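Long-range contacts in N-alpha-acetyltransferase 35, NatC auxiliary subunit (Saccharomyces cerevisiae, PDB 6YGA), which serves as an auxiliary subunit of the yeast NatC complex, which acetylates the N-terminal methionine of the L-A virus Gag protein: residues B[202-207]-B[222-227]; B[396-401]-B[411-416]. All coordinates share one frame; numbering follows the deposited sequence.

Contact 1 (B[202-207]-B[222-227]); sequences ESLQIL and HILKII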
loop_
_atom_site.group_PDB
_atom_site.type_symbol
_atom_site.label_atom_id
_atom_site.label_comp_id
_atom_site.label_asym_id
_atom_site.label_seq_id
_atom_site.Cartn_x
_atom_site.Cartn_y
_atom_site.Cartn_z
ATOM N N GLU B 202 -21.285 -0.966 -33.741
ATOM C CA GLU B 202 -22.035 -1.865 -34.615
ATOM C C GLU B 202 -22.940 -2.792 -33.813
ATOM O O GLU B 202 -24.074 -3.071 -34.222
ATOM C CB GLU B 202 -21.076 -2.674 -35.488
ATOM C CG GLU B 202 -20.353 -1.854 -36.545
ATOM C CD GLU B 202 -19.352 -2.673 -37.336
ATOM O OE1 GLU B 202 -19.308 -3.907 -37.147
ATOM O OE2 GLU B 202 -18.607 -2.081 -38.145
ATOM N N SER B 203 -22.458 -3.287 -32.669
ATOM C CA SER B 203 -23.320 -4.085 -31.806
ATOM C C SER B 203 -24.446 -3.246 -31.219
ATOM O O SER B 203 -25.538 -3.769 -30.968
ATOM C CB SER B 203 -22.505 -4.736 -30.690
ATOM O OG SER B 203 -21.663 -5.754 -31.200
ATOM N N LEU B 204 -24.208 -1.951 -30.999
ATOM C CA LEU B 204 -25.279 -1.080 -30.524
ATOM C C LEU B 204 -26.384 -0.960 -31.562
ATOM O O LEU B 204 -27.571 -0.999 -31.219
ATOM C CB LEU B 204 -24.727 0.300 -30.162
ATOM C CG LEU B 204 -24.676 0.659 -28.674
ATOM C CD1 LEU B 204 -24.344 2.132 -28.490
ATOM C CD2 LEU B 204 -25.984 0.303 -27.979
ATOM N N GLN B 205 -26.014 -0.835 -32.840
ATOM C CA GLN B 205 -27.015 -0.706 -33.895
ATOM C C GLN B 205 -27.829 -1.983 -34.059
ATOM O O GLN B 205 -29.018 -1.920 -34.395
ATOM C CB GLN B 205 -26.346 -0.332 -35.219
ATOM C CG GLN B 205 -25.292 0.772 -35.130
ATOM C CD GLN B 205 -25.839 2.107 -34.647
ATOM O OE1 GLN B 205 -27.051 2.300 -34.526
ATOM N NE2 GLN B 205 -24.937 3.040 -34.369
ATOM N N ILE B 206 -27.212 -3.147 -33.837
ATOM C CA ILE B 206 -27.963 -4.400 -33.857
ATOM C C ILE B 206 -29.043 -4.382 -32.783
ATOM O O ILE B 206 -30.166 -4.854 -33.002
ATOM C CB ILE B 206 -27.013 -5.602 -33.691
ATOM C CG1 ILE B 206 -26.085 -5.724 -34.905
ATOM C CG2 ILE B 206 -27.796 -6.899 -33.484
ATOM C CD1 ILE B 206 -25.169 -6.933 -34.860
ATOM N N LEU B 207 -28.726 -3.827 -31.609
ATOM C CA LEU B 207 -29.713 -3.744 -30.537
ATOM C C LEU B 207 -30.815 -2.743 -30.864
ATOM O O LEU B 207 -31.964 -2.932 -30.447
ATOM C CB LEU B 207 -29.029 -3.378 -29.218
ATOM C CG LEU B 207 -27.876 -4.286 -28.783
ATOM C CD1 LEU B 207 -27.325 -3.860 -27.428
ATOM C CD2 LEU B 207 -28.310 -5.744 -28.757
ATOM N N HIS B 222 -27.100 -0.156 -22.159
ATOM C CA HIS B 222 -26.309 0.648 -21.230
ATOM C C HIS B 222 -24.940 0.026 -20.989
ATOM O O HIS B 222 -23.939 0.744 -20.878
ATOM C CB HIS B 222 -27.052 0.828 -19.907
ATOM C CG HIS B 222 -28.128 1.870 -19.950
ATOM N ND1 HIS B 222 -29.465 1.563 -19.816
ATOM C CD2 HIS B 222 -28.065 3.213 -20.106
ATOM C CE1 HIS B 222 -30.180 2.672 -19.891
ATOM N NE2 HIS B 222 -29.355 3.688 -20.068
ATOM N N ILE B 223 -24.879 -1.304 -20.891
ATOM C CA ILE B 223 -23.598 -1.987 -20.725
ATOM C C ILE B 223 -22.676 -1.676 -21.897
ATOM O O ILE B 223 -21.494 -1.360 -21.716
ATOM C CB ILE B 223 -23.819 -3.503 -20.566
ATOM C CG1 ILE B 223 -24.386 -3.823 -19.183
ATOM C CG2 ILE B 223 -22.529 -4.267 -20.800
ATOM C CD1 ILE B 223 -24.692 -5.290 -18.980
ATOM N N LEU B 224 -23.214 -1.744 -23.118
ATOM C CA LEU B 224 -22.406 -1.489 -24.306
ATOM C C LEU B 224 -21.844 -0.071 -24.303
ATOM O O LEU B 224 -20.671 0.139 -24.634
ATOM C CB LEU B 224 -23.239 -1.734 -25.563
ATOM C CG LEU B 224 -22.548 -2.467 -26.713
ATOM C CD1 LEU B 224 -22.102 -3.832 -26.263
ATOM C CD2 LEU B 224 -23.479 -2.606 -27.888
ATOM N N LYS B 225 -22.662 0.915 -23.928
ATOM C CA LYS B 225 -22.183 2.295 -23.910
ATOM C C LYS B 225 -21.174 2.515 -22.791
ATOM O O LYS B 225 -20.242 3.314 -22.938
ATOM C CB LYS B 225 -23.355 3.263 -23.767
ATOM C CG LYS B 225 -24.322 3.277 -24.937
ATOM C CD LYS B 225 -25.401 4.329 -24.725
ATOM C CE LYS B 225 -26.300 4.461 -25.944
ATOM N NZ LYS B 225 -27.337 5.517 -25.767
ATOM N N ILE B 226 -21.349 1.822 -21.661
ATOM C CA ILE B 226 -20.374 1.902 -20.575
ATOM C C ILE B 226 -19.015 1.406 -21.052
ATOM O O ILE B 226 -17.980 2.039 -20.808
ATOM C CB ILE B 226 -20.865 1.110 -19.347
ATOM C CG1 ILE B 226 -21.967 1.871 -18.608
ATOM C CG2 ILE B 226 -19.714 0.811 -18.397
ATOM C CD1 ILE B 226 -22.468 1.157 -17.366
ATOM N N ILE B 227 -19.002 0.273 -21.760
ATOM C CA ILE B 227 -17.749 -0.278 -22.266
ATOM C C ILE B 227 -17.078 0.703 -23.221
ATOM O O ILE B 227 -15.854 0.876 -23.195
ATOM C CB ILE B 227 -17.999 -1.647 -22.928
ATOM C CG1 ILE B 227 -18.536 -2.640 -21.891
ATOM C CG2 ILE B 227 -16.725 -2.186 -23.563
ATOM C CD1 ILE B 227 -18.780 -4.034 -22.431
#
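Leu224 reaches across from helix 215-231 and lays one methyl, CD2, against the backbone of the facing helix: it lies 3.3 Å from Leu204 N and 3.5 Å from Ser203 C. Three side chains ring that methyl. CB of Ser203 and CG of Leu204 touch Leu224 CD2 from two neighbouring residues, the latter at 3.6 Å, while CD1 of Leu207, one turn on from Ser203, comes to 4.1 Å from it as a looser third wall. Leu204 and Leu224 run past each other in opposite directions, each tip heading for the other's helix. No polar bond joins the two segments; the contact is methyl against backbone and leucine against leucine.

Further out, Lys225 lies across the end of Leu204 at about a right angle. Lys225 CG is 3.7 Å from Leu204 CD1, and since the lysine chain is fully extended beyond CG, CE passes the same methyl as well. The hydroxyl of Ser203 faces elsewhere and is hydrogen-bonded to that of Ser150.

The two segments are antiparallel at 165°, with axes 10.1 Å apart. Helix 142-167 supports both: Leu224 rests on Ser150 and Cys151, and Lys146 makes a salt bridge to Glu202. Ile223 and Ile227 pack on helix 85-104, whereas His222 and Lys225 touch helix 245-260.

Contact 2 (B[396-401]-B[411-416]); sequences LEWYQN and QGFNRQ. With EDO (1,2-ethanediol), chain C.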
loop_
_atom_site.group_PDB
_atom_site.type_symbol
_atom_site.label_atom_id
_atom_site.label_comp_id
_atom_site.label_asym_id
_atom_site.label_seq_id
_atom_site.Cartn_x
_atom_site.Cartn_y
_atom_site.Cartn_z
ATOM N N LEU B 396 9.464 17.050 -8.580
ATOM C CA LEU B 396 8.563 16.187 -9.333
ATOM C C LEU B 396 8.262 14.901 -8.571
ATOM O O LEU B 396 7.124 14.416 -8.584
ATOM C CB LEU B 396 9.156 15.875 -10.705
ATOM C CG LEU B 396 9.271 17.052 -11.674
ATOM C CD1 LEU B 396 9.617 16.549 -13.065
ATOM C CD2 LEU B 396 7.987 17.870 -11.700
ATOM N N GLU B 397 9.268 14.328 -7.901
ATOM C CA GLU B 397 9.017 13.152 -7.073
ATOM C C GLU B 397 8.080 13.475 -5.918
ATOM O O GLU B 397 7.293 12.618 -5.500
ATOM C CB GLU B 397 10.333 12.576 -6.546
ATOM C CG GLU B 397 11.178 11.896 -7.613
ATOM C CD GLU B 397 12.524 11.436 -7.092
ATOM O OE1 GLU B 397 12.773 11.564 -5.875
ATOM O OE2 GLU B 397 13.335 10.946 -7.905
ATOM N N TRP B 398 8.144 14.702 -5.396
ATOM C CA TRP B 398 7.216 15.105 -4.345
ATOM C C TRP B 398 5.778 15.092 -4.851
ATOM O O TRP B 398 4.868 14.642 -4.146
ATOM C CB TRP B 398 7.596 16.488 -3.810
ATOM C CG TRP B 398 6.664 16.999 -2.754
ATOM C CD1 TRP B 398 6.786 16.840 -1.403
ATOM C CD2 TRP B 398 5.457 17.743 -2.964
ATOM N NE1 TRP B 398 5.732 17.443 -0.759
ATOM C CE2 TRP B 398 4.903 18.004 -1.694
ATOM C CE3 TRP B 398 4.795 18.217 -4.100
ATOM C CZ2 TRP B 398 3.714 18.718 -1.530
ATOM C CZ3 TRP B 398 3.614 18.925 -3.935
ATOM C CH2 TRP B 398 3.087 19.167 -2.661
ATOM N N TYR B 399 5.553 15.579 -6.074
ATOM C CA TYR B 399 4.208 15.558 -6.645
ATOM C C TYR B 399 3.726 14.130 -6.854
ATOM O O TYR B 399 2.571 13.801 -6.563
ATOM C CB TYR B 399 4.182 16.324 -7.968
ATOM C CG TYR B 399 4.010 17.820 -7.831
ATOM C CD1 TYR B 399 2.744 18.390 -7.777
ATOM C CD2 TYR B 399 5.112 18.662 -7.768
ATOM C CE1 TYR B 399 2.579 19.754 -7.654
ATOM C CE2 TYR B 399 4.959 20.031 -7.645
ATOM C CZ TYR B 399 3.688 20.570 -7.588
ATOM O OH TYR B 399 3.519 21.930 -7.467
ATOM N N GLN B 400 4.604 13.267 -7.373
ATOM C CA GLN B 400 4.220 11.891 -7.662
ATOM C C GLN B 400 3.866 11.136 -6.387
ATOM O O GLN B 400 2.963 10.292 -6.388
ATOM C CB GLN B 400 5.346 11.185 -8.421
ATOM C CG GLN B 400 5.025 9.762 -8.840
ATOM C CD GLN B 400 5.865 9.293 -10.015
ATOM O OE1 GLN B 400 6.300 10.093 -10.846
ATOM N NE2 GLN B 400 6.095 7.986 -10.091
ATOM N N ASN B 401 4.558 11.434 -5.284
ATOM C CA ASN B 401 4.257 10.772 -4.020
ATOM C C ASN B 401 2.851 11.090 -3.525
ATOM O O ASN B 401 2.281 10.299 -2.765
ATOM C CB ASN B 401 5.296 11.163 -2.968
ATOM C CG ASN B 401 5.108 10.425 -1.663
ATOM O OD1 ASN B 401 5.346 9.220 -1.579
ATOM N ND2 ASN B 401 4.686 11.144 -0.634
ATOM N N GLN B 411 5.416 6.553 3.523
ATOM C CA GLN B 411 6.709 5.921 3.285
ATOM C C GLN B 411 7.549 6.709 2.288
ATOM O O GLN B 411 8.781 6.657 2.345
ATOM C CB GLN B 411 6.508 4.485 2.803
ATOM C CG GLN B 411 5.859 3.593 3.848
ATOM C CD GLN B 411 5.282 2.315 3.270
ATOM O OE1 GLN B 411 5.773 1.786 2.271
ATOM N NE2 GLN B 411 4.227 1.812 3.901
ATOM N N GLY B 412 6.907 7.443 1.378
ATOM C CA GLY B 412 7.656 8.239 0.424
ATOM C C GLY B 412 8.477 9.334 1.074
ATOM O O GLY B 412 9.491 9.768 0.522
ATOM N N PHE B 413 8.063 9.791 2.257
ATOM C CA PHE B 413 8.793 10.865 2.918
ATOM C C PHE B 413 10.094 10.380 3.542
ATOM O O PHE B 413 11.005 11.191 3.739
ATOM C CB PHE B 413 7.911 11.535 3.973
ATOM C CG PHE B 413 6.817 12.389 3.392
ATOM C CD1 PHE B 413 7.112 13.592 2.768
ATOM C CD2 PHE B 413 5.495 11.990 3.474
ATOM C CE1 PHE B 413 6.103 14.380 2.234
ATOM C CE2 PHE B 413 4.484 12.771 2.944
ATOM C CZ PHE B 413 4.786 13.967 2.323
ATOM N N ASN B 414 10.203 9.085 3.851
ATOM C CA ASN B 414 11.460 8.532 4.350
ATOM C C ASN B 414 12.614 8.854 3.408
ATOM O O ASN B 414 13.684 9.302 3.839
ATOM C CB ASN B 414 11.322 7.020 4.539
ATOM C CG ASN B 414 10.815 6.648 5.914
ATOM O OD1 ASN B 414 11.317 7.138 6.923
ATOM N ND2 ASN B 414 9.817 5.772 5.962
ATOM N N ARG B 415 12.405 8.652 2.108
ATOM C CA ARG B 415 13.433 8.990 1.130
ATOM C C ARG B 415 13.625 10.499 1.016
ATOM O O ARG B 415 14.759 10.977 0.912
ATOM C CB ARG B 415 13.069 8.382 -0.226
ATOM C CG ARG B 415 13.776 9.010 -1.415
ATOM C CD ARG B 415 13.377 8.330 -2.718
ATOM N NE ARG B 415 13.926 9.027 -3.877
ATOM C CZ ARG B 415 15.154 8.841 -4.347
ATOM N NH1 ARG B 415 15.967 7.975 -3.757
ATOM N NH2 ARG B 415 15.573 9.521 -5.405
ATOM N N GLN B 416 12.532 11.267 1.048
ATOM C CA GLN B 416 12.633 12.701 0.777
ATOM C C GLN B 416 13.427 13.432 1.853
ATOM O O GLN B 416 14.230 14.318 1.536
ATOM C CB GLN B 416 11.241 13.323 0.662
ATOM C CG GLN B 416 10.441 12.919 -0.562
ATOM C CD GLN B 416 9.118 13.661 -0.642
ATOM O OE1 GLN B 416 9.017 14.818 -0.230
ATOM N NE2 GLN B 416 8.095 12.994 -1.163
HETATM C C1 EDO C . 12.898 3.959 9.465
HETATM O O1 EDO C . 11.699 4.698 9.205
HETATM C C2 EDO C . 13.962 4.857 10.085
HETATM O O2 EDO C . 14.313 5.903 9.170
#
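One ionic link joins Glu397 to Arg415. Both NE and NH2 of Arg415 point at the same carboxylate oxygen, Glu397 OE1, which sits at the guanidinium edge, 3.4 Å from NE. The two bonds are weak, and the planes are turned 47° apart, so this is a loose salt bridge between two long side chains that cross at about a right angle.

Amide contacts fill the middle. Asn401, with CG anti to its backbone N (chi1 -175°), pushes OD1 to 3.2 Å from Gly412 CA; the oxygen sits against the bare CA, and the backbones come close here, with the CA atoms of Asn401 and Gly412 6.1 Å apart. Asn401 ND2 is hydrogen-bonded to Tyr409 O, just ahead of 411-416, and the same nitrogen stands over one face of the Phe413 ring, towards the rim, 3.9 Å from Phe413 CE2. Gln416 turns OE1 to the edge of the Trp398 indole, 3.2 Å from CD1, and that oxygen accepts a hydrogen bond from Trp420 NE1. Gln416 NE2 meanwhile lies against Asn401 CB at 3.8 Å.

Aromatic contact across the pair is slight: Phe413 CE1 comes no nearer the indole than 4.3 Å, at Trp398 NE1. Trp398 also meets Tyr323 of helix 319-328, its ring nearly parallel to the tyrosine ring. Two consecutive helices lying antiparallel at 168° form an alpha-alpha hairpin, the arrangement expected in the TPR-like family region to which both segments belong.

Overall arrangement
From the N terminus, the chain first makes contact 1, where 222-227 folds back on 202-207 and closes a loop of 14 residues, most of them still in helices 193-209 and 215-231, which are joined by the short link 210-214. It then runs on for well over 150 residues before contact 2, where 411-416 returns to 396-401 across nine residues. The contacts follow in series, neither enclosing nor crossing the other, and each joins two consecutive antiparallel helices. The centre of contact 1 is about 34 Å from the centre of the chain, in an outlying group of helices; that of contact 2 is about 12 Å from it, within the TPR-like region. The contact centres are 43 Å apart.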